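Local coordinates for Glyco_hydro_cc domain-containing protein (Blastomyces gilchristii, PDB 6UB0) that probably cleaves beta-1,3-glucan of the curdlan type as a family GH128 exo-glucanase, holding laminaribiose in its -2 and -1 subsites, at residues F18-W29 / R205-V215. Residues are numbered along the deposited sequence; the frame is centred on the assembly and turned at random.
With BGC (beta-D-glucopyranose), chain B; GLC (alpha-D-glucopyranose), chain C.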
loop_
_atom_site.group_PDB
_atom_site.type_symbol
_atom_site.label_atom_id
_atom_site.label_comp_id
_atom_site.label_asym_id
_atom_site.label_seq_id
_atom_site.Cartn_x
_atom_site.Cartn_y
_atom_site.Cartn_z
ATOM N N PHE A 18 6.771 16.464 -6.426
ATOM C CA PHE A 18 6.155 16.417 -5.074
ATOM C C PHE A 18 7.144 16.888 -4.002
ATOM O O PHE A 18 6.758 16.855 -2.824
ATOM C CB PHE A 18 5.656 14.997 -4.788
ATOM C CG PHE A 18 4.487 14.643 -5.662
ATOM C CD1 PHE A 18 3.214 15.065 -5.304
ATOM C CD2 PHE A 18 4.651 13.933 -6.848
ATOM C CE1 PHE A 18 2.120 14.779 -6.108
ATOM C CE2 PHE A 18 3.557 13.659 -7.660
ATOM C CZ PHE A 18 2.291 14.083 -7.291
ATOM N N GLU A 19 8.334 17.356 -4.386
ATOM C CA GLU A 19 9.371 17.853 -3.433
ATOM C C GLU A 19 8.786 18.854 -2.447
ATOM O O GLU A 19 8.068 19.751 -2.890
ATOM C CB GLU A 19 10.499 18.587 -4.140
ATOM C CG GLU A 19 11.842 17.938 -3.966
ATOM C CD GLU A 19 12.917 18.738 -4.679
ATOM O OE1 GLU A 19 13.755 18.134 -5.350
ATOM O OE2 GLU A 19 12.850 19.983 -4.604
ATOM N N GLY A 20 9.120 18.687 -1.157
ATOM C CA GLY A 20 8.691 19.558 -0.053
ATOM C C GLY A 20 7.246 19.387 0.355
ATOM O O GLY A 20 6.829 20.139 1.257
ATOM N N GLY A 21 6.467 18.470 -0.256
ATOM C CA GLY A 21 5.142 18.079 0.256
ATOM C C GLY A 21 5.281 17.209 1.515
ATOM O O GLY A 21 6.387 16.850 1.896
ATOM N N PRO A 22 4.182 16.840 2.209
ATOM C CA PRO A 22 4.262 16.066 3.457
ATOM C C PRO A 22 4.374 14.554 3.229
ATOM O O PRO A 22 3.566 13.817 3.703
ATOM C CB PRO A 22 2.938 16.360 4.158
ATOM C CG PRO A 22 1.974 16.647 3.020
ATOM C CD PRO A 22 2.793 17.235 1.895
ATOM N N PHE A 23 5.434 14.160 2.546
ATOM C CA PHE A 23 5.658 12.761 2.111
ATOM C C PHE A 23 6.759 12.165 2.972
ATOM O O PHE A 23 7.746 12.841 3.270
ATOM C CB PHE A 23 5.935 12.722 0.605
ATOM C CG PHE A 23 4.813 13.335 -0.196
ATOM C CD1 PHE A 23 3.589 12.705 -0.334
ATOM C CD2 PHE A 23 4.972 14.541 -0.825
ATOM C CE1 PHE A 23 2.559 13.278 -1.073
ATOM C CE2 PHE A 23 3.970 15.082 -1.605
ATOM C CZ PHE A 23 2.746 14.493 -1.678
ATOM N N SER A 24 6.566 10.943 3.430
ATOM C CA SER A 24 7.587 10.269 4.250
ATOM C C SER A 24 8.059 9.039 3.517
ATOM O O SER A 24 9.119 8.540 3.918
ATOM C CB SER A 24 7.033 9.967 5.608
ATOM O OG SER A 24 5.965 9.062 5.498
ATOM N N TRP A 25 7.303 8.556 2.514
ATOM C CA TRP A 25 7.588 7.239 1.929
ATOM C C TRP A 25 7.113 7.108 0.479
ATOM O O TRP A 25 6.292 7.912 -0.041
ATOM C CB TRP A 25 6.994 6.148 2.824
ATOM C CG TRP A 25 5.509 6.025 2.758
ATOM C CD1 TRP A 25 4.592 6.846 3.333
ATOM C CD2 TRP A 25 4.761 5.015 2.058
ATOM N NE1 TRP A 25 3.327 6.424 3.041
ATOM C CE2 TRP A 25 3.399 5.301 2.270
ATOM C CE3 TRP A 25 5.137 3.904 1.274
ATOM C CZ2 TRP A 25 2.395 4.519 1.697
ATOM C CZ3 TRP A 25 4.147 3.140 0.714
ATOM C CH2 TRP A 25 2.807 3.413 0.981
ATOM N N SER A 26 7.651 6.068 -0.151
ATOM C CA SER A 26 7.438 5.741 -1.559
ATOM C C SER A 26 7.434 4.234 -1.738
ATOM O O SER A 26 8.037 3.519 -0.915
ATOM C CB SER A 26 8.446 6.345 -2.433
ATOM O OG SER A 26 9.676 5.738 -2.223
ATOM N N TYR A 27 6.799 3.777 -2.820
ATOM C CA TYR A 27 6.938 2.383 -3.290
ATOM C C TYR A 27 6.554 2.413 -4.751
ATOM O O TYR A 27 5.962 3.396 -5.173
ATOM C CB TYR A 27 6.154 1.424 -2.379
ATOM C CG TYR A 27 4.723 1.162 -2.755
ATOM C CD1 TYR A 27 3.761 2.148 -2.570
ATOM C CD2 TYR A 27 4.328 -0.058 -3.309
ATOM C CE1 TYR A 27 2.436 1.920 -2.944
ATOM C CE2 TYR A 27 3.002 -0.318 -3.604
ATOM C CZ TYR A 27 2.057 0.680 -3.449
ATOM O OH TYR A 27 0.738 0.514 -3.828
ATOM N N ASN A 28 6.897 1.353 -5.432
ATOM C CA ASN A 28 6.743 1.225 -6.881
ATOM C C ASN A 28 6.323 -0.180 -7.279
ATOM O O ASN A 28 6.582 -0.541 -8.442
ATOM C CB ASN A 28 8.059 1.564 -7.565
ATOM C CG ASN A 28 9.232 0.668 -7.250
ATOM O OD1 ASN A 28 9.216 -0.161 -6.333
ATOM N ND2 ASN A 28 10.255 0.832 -8.054
ATOM N N TRP A 29 5.677 -0.907 -6.373
ATOM C CA TRP A 29 5.189 -2.286 -6.650
ATOM C C TRP A 29 6.331 -3.205 -7.066
ATOM O O TRP A 29 6.026 -4.275 -7.662
ATOM C CB TRP A 29 4.150 -2.238 -7.766
ATOM C CG TRP A 29 2.866 -1.547 -7.444
ATOM C CD1 TRP A 29 1.784 -2.112 -6.855
ATOM C CD2 TRP A 29 2.522 -0.168 -7.694
ATOM N NE1 TRP A 29 0.793 -1.191 -6.709
ATOM C CE2 TRP A 29 1.210 0.008 -7.216
ATOM C CE3 TRP A 29 3.186 0.918 -8.259
ATOM C CZ2 TRP A 29 0.536 1.224 -7.248
ATOM C CZ3 TRP A 29 2.501 2.127 -8.336
ATOM C CH2 TRP A 29 1.189 2.266 -7.888
ATOM N N ARG A 205 -0.181 4.469 7.330
ATOM C CA ARG A 205 0.353 5.057 6.070
ATOM C C ARG A 205 -0.629 4.867 4.919
ATOM O O ARG A 205 -1.464 3.923 4.980
ATOM C CB ARG A 205 1.715 4.472 5.709
ATOM C CG ARG A 205 2.874 5.034 6.527
ATOM C CD ARG A 205 4.207 4.605 5.950
ATOM N NE ARG A 205 5.348 5.321 6.481
ATOM C CZ ARG A 205 6.626 5.024 6.249
ATOM N NH1 ARG A 205 6.941 3.995 5.479
ATOM N NH2 ARG A 205 7.582 5.785 6.772
ATOM N N TYR A 206 -0.598 5.781 3.931
ATOM C CA TYR A 206 -1.461 5.631 2.723
ATOM C C TYR A 206 -0.780 6.245 1.495
ATOM O O TYR A 206 0.129 7.081 1.686
ATOM C CB TYR A 206 -2.868 6.182 2.969
ATOM C CG TYR A 206 -2.883 7.660 3.251
ATOM C CD1 TYR A 206 -2.758 8.580 2.227
ATOM C CD2 TYR A 206 -2.922 8.134 4.557
ATOM C CE1 TYR A 206 -2.707 9.936 2.485
ATOM C CE2 TYR A 206 -2.899 9.494 4.829
ATOM C CZ TYR A 206 -2.728 10.390 3.789
ATOM O OH TYR A 206 -2.666 11.720 4.055
ATOM N N ALA A 207 -1.305 5.926 0.305
ATOM C CA ALA A 207 -0.847 6.436 -1.006
ATOM C C ALA A 207 -2.026 6.497 -1.967
ATOM O O ALA A 207 -2.659 5.457 -2.281
ATOM C CB ALA A 207 0.234 5.579 -1.575
ATOM N N SER A 208 -2.323 7.682 -2.454
ATOM C CA SER A 208 -3.276 7.835 -3.566
ATOM C C SER A 208 -2.678 7.199 -4.798
ATOM O O SER A 208 -1.419 7.177 -4.928
ATOM C CB SER A 208 -3.633 9.265 -3.837
ATOM O OG SER A 208 -5.032 9.347 -4.036
ATOM N N PHE A 209 -3.555 6.688 -5.662
ATOM C CA PHE A 209 -3.141 5.914 -6.847
ATOM C C PHE A 209 -3.215 6.804 -8.091
ATOM O O PHE A 209 -4.293 7.100 -8.534
ATOM C CB PHE A 209 -4.033 4.672 -6.981
ATOM C CG PHE A 209 -3.735 3.828 -8.180
ATOM C CD1 PHE A 209 -2.763 2.837 -8.156
ATOM C CD2 PHE A 209 -4.447 4.016 -9.368
ATOM C CE1 PHE A 209 -2.523 2.042 -9.258
ATOM C CE2 PHE A 209 -4.176 3.230 -10.475
ATOM C CZ PHE A 209 -3.241 2.233 -10.428
ATOM N N PHE A 210 -2.100 7.214 -8.701
ATOM C CA PHE A 210 -0.733 7.155 -8.210
ATOM C C PHE A 210 0.067 8.301 -8.857
ATOM O O PHE A 210 -0.494 9.031 -9.717
ATOM C CB PHE A 210 -0.067 5.827 -8.533
ATOM C CG PHE A 210 0.111 5.387 -9.986
ATOM C CD1 PHE A 210 -0.948 5.295 -10.863
ATOM C CD2 PHE A 210 1.369 5.028 -10.423
ATOM C CE1 PHE A 210 -0.744 4.869 -12.154
ATOM C CE2 PHE A 210 1.569 4.593 -11.723
ATOM C CZ PHE A 210 0.509 4.506 -12.572
ATOM N N VAL A 211 1.326 8.449 -8.473
ATOM C CA VAL A 211 2.193 9.594 -8.895
ATOM C C VAL A 211 2.115 9.747 -10.423
ATOM O O VAL A 211 1.865 10.850 -10.941
ATOM C CB VAL A 211 3.636 9.360 -8.411
ATOM C CG1 VAL A 211 4.636 10.182 -9.217
ATOM C CG2 VAL A 211 3.735 9.585 -6.916
ATOM N N ASP A 212 2.305 8.661 -11.163
ATOM C CA ASP A 212 2.492 8.771 -12.630
ATOM C C ASP A 212 1.208 9.283 -13.266
ATOM O O ASP A 212 1.303 9.733 -14.407
ATOM C CB ASP A 212 2.944 7.470 -13.291
ATOM C CG ASP A 212 4.251 6.974 -12.714
ATOM O OD1 ASP A 212 4.351 6.966 -11.477
ATOM O OD2 ASP A 212 5.178 6.618 -13.506
ATOM N N ASN A 213 0.048 9.157 -12.616
ATOM C CA ASN A 213 -1.208 9.683 -13.205
ATOM C C ASN A 213 -1.433 11.104 -12.684
ATOM O O ASN A 213 -2.307 11.755 -13.223
ATOM C CB ASN A 213 -2.446 8.831 -12.892
ATOM C CG ASN A 213 -2.495 7.508 -13.631
ATOM O OD1 ASN A 213 -1.687 7.204 -14.498
ATOM N ND2 ASN A 213 -3.476 6.698 -13.318
ATOM N N LEU A 214 -0.738 11.518 -11.613
ATOM C CA LEU A 214 -0.940 12.825 -10.920
ATOM C C LEU A 214 -0.033 13.900 -11.516
ATOM O O LEU A 214 -0.178 15.051 -11.120
ATOM C CB LEU A 214 -0.635 12.651 -9.434
ATOM C CG LEU A 214 -1.665 11.852 -8.633
ATOM C CD1 LEU A 214 -1.172 11.658 -7.193
ATOM C CD2 LEU A 214 -3.016 12.553 -8.651
ATOM N N VAL A 215 0.909 13.483 -12.365
ATOM C CA VAL A 215 1.865 14.316 -13.155
ATOM C C VAL A 215 1.623 14.031 -14.642
ATOM O O VAL A 215 1.375 12.855 -14.978
ATOM C CB VAL A 215 3.283 13.940 -12.704
ATOM C CG1 VAL A 215 4.379 14.586 -13.539
ATOM C CG2 VAL A 215 3.457 14.244 -11.227
HETATM C C2 BGC B . 0.688 -3.402 -11.156
HETATM C C3 BGC B . 2.074 -2.860 -10.963
HETATM C C4 BGC B . 2.070 -1.463 -11.543
HETATM C C5 BGC B . 0.953 -0.618 -10.893
HETATM C C6 BGC B . 0.682 0.809 -11.390
HETATM C C1 BGC B . -0.381 -2.515 -10.581
HETATM O O2 BGC B . 0.683 -4.653 -10.457
HETATM O O3 BGC B . 3.121 -3.740 -11.476
HETATM O O4 BGC B . 3.402 -1.009 -11.305
HETATM O O5 BGC B . -0.348 -1.179 -11.099
HETATM O O6 BGC B . 0.579 0.744 -12.839
HETATM C C1 GLC C . -4.798 -2.199 -8.980
HETATM C C2 GLC C . -3.470 -2.915 -9.267
HETATM C C3 GLC C . -2.797 -2.346 -10.517
HETATM C C4 GLC C . -3.818 -2.323 -11.686
HETATM C C5 GLC C . -5.123 -1.689 -11.285
HETATM C C6 GLC C . -6.208 -1.639 -12.380
HETATM O O1 GLC C . -4.659 -0.783 -8.787
HETATM O O2 GLC C . -2.476 -2.878 -8.214
HETATM O O3 GLC C . -1.637 -3.122 -10.814
HETATM O O4 GLC C . -3.312 -1.513 -12.693
HETATM O O5 GLC C . -5.620 -2.411 -10.157
HETATM O O6 GLC C . -6.017 -2.793 -13.146
#
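R205 opens the contact by laying its guanidinium flat on W25, the planes 2° apart and the centres 4.3 Å from each other. Its side chain runs along the indole in the opposite sense to that of the tryptophan. The extended run from CG to NE carries CD across the five-membered ring, 3.5 Å from its centroid in a CH-pi contact, and takes the guanidinium on toward the CB end of W25. There NH1 comes within 3.4 Å of W25 CB. The cation is thus parallel to the indole but displaced toward its rim, and E41 takes its NH2 in a salt bridge. At Y206 the backbone does the touching: its O lies 3.4 Å from W25 CZ2. The indole NE1 is spent on the carbonyl of K4. A207 then sets its methyl beside W25 and at the rim of Y27.

Next come two phenylalanines, F209 and F210, joined by a cis peptide bond. F209 meets W29 rim to rim, CE1 3.8 Å from W29 CZ2, the planes at 82°. F210, with CG tucked between its backbone N and carbonyl carbon (chi1 61°), offers a face to the edge of W29 in an offset edge-to-face pair, centroids 5.5 Å apart. This aromatic cluster lines the glycan pocket: the glucose unit BGC lies over one face of W29, its C6 over a face of F210, and W29 NE1 is anchored by E176. In the weakly bonded helical turn at about 211-214 and at V215, side chains meet the CE2-CZ end of the F18 ring, V211 CG1 and V215 CG2 near CE2, L214 CB at the edge; V215 CG2 comes nearest, 3.6 Å from F18 CE2.

No hydrogen bond links the two segments. Strand 23-27 pairs with strands 5-8 and 41-42, strand 203-208 with 172-180, so side chains fill the interior between these parts of the TIM barrel, while helix 183-199 packs against Y206 on the outer side.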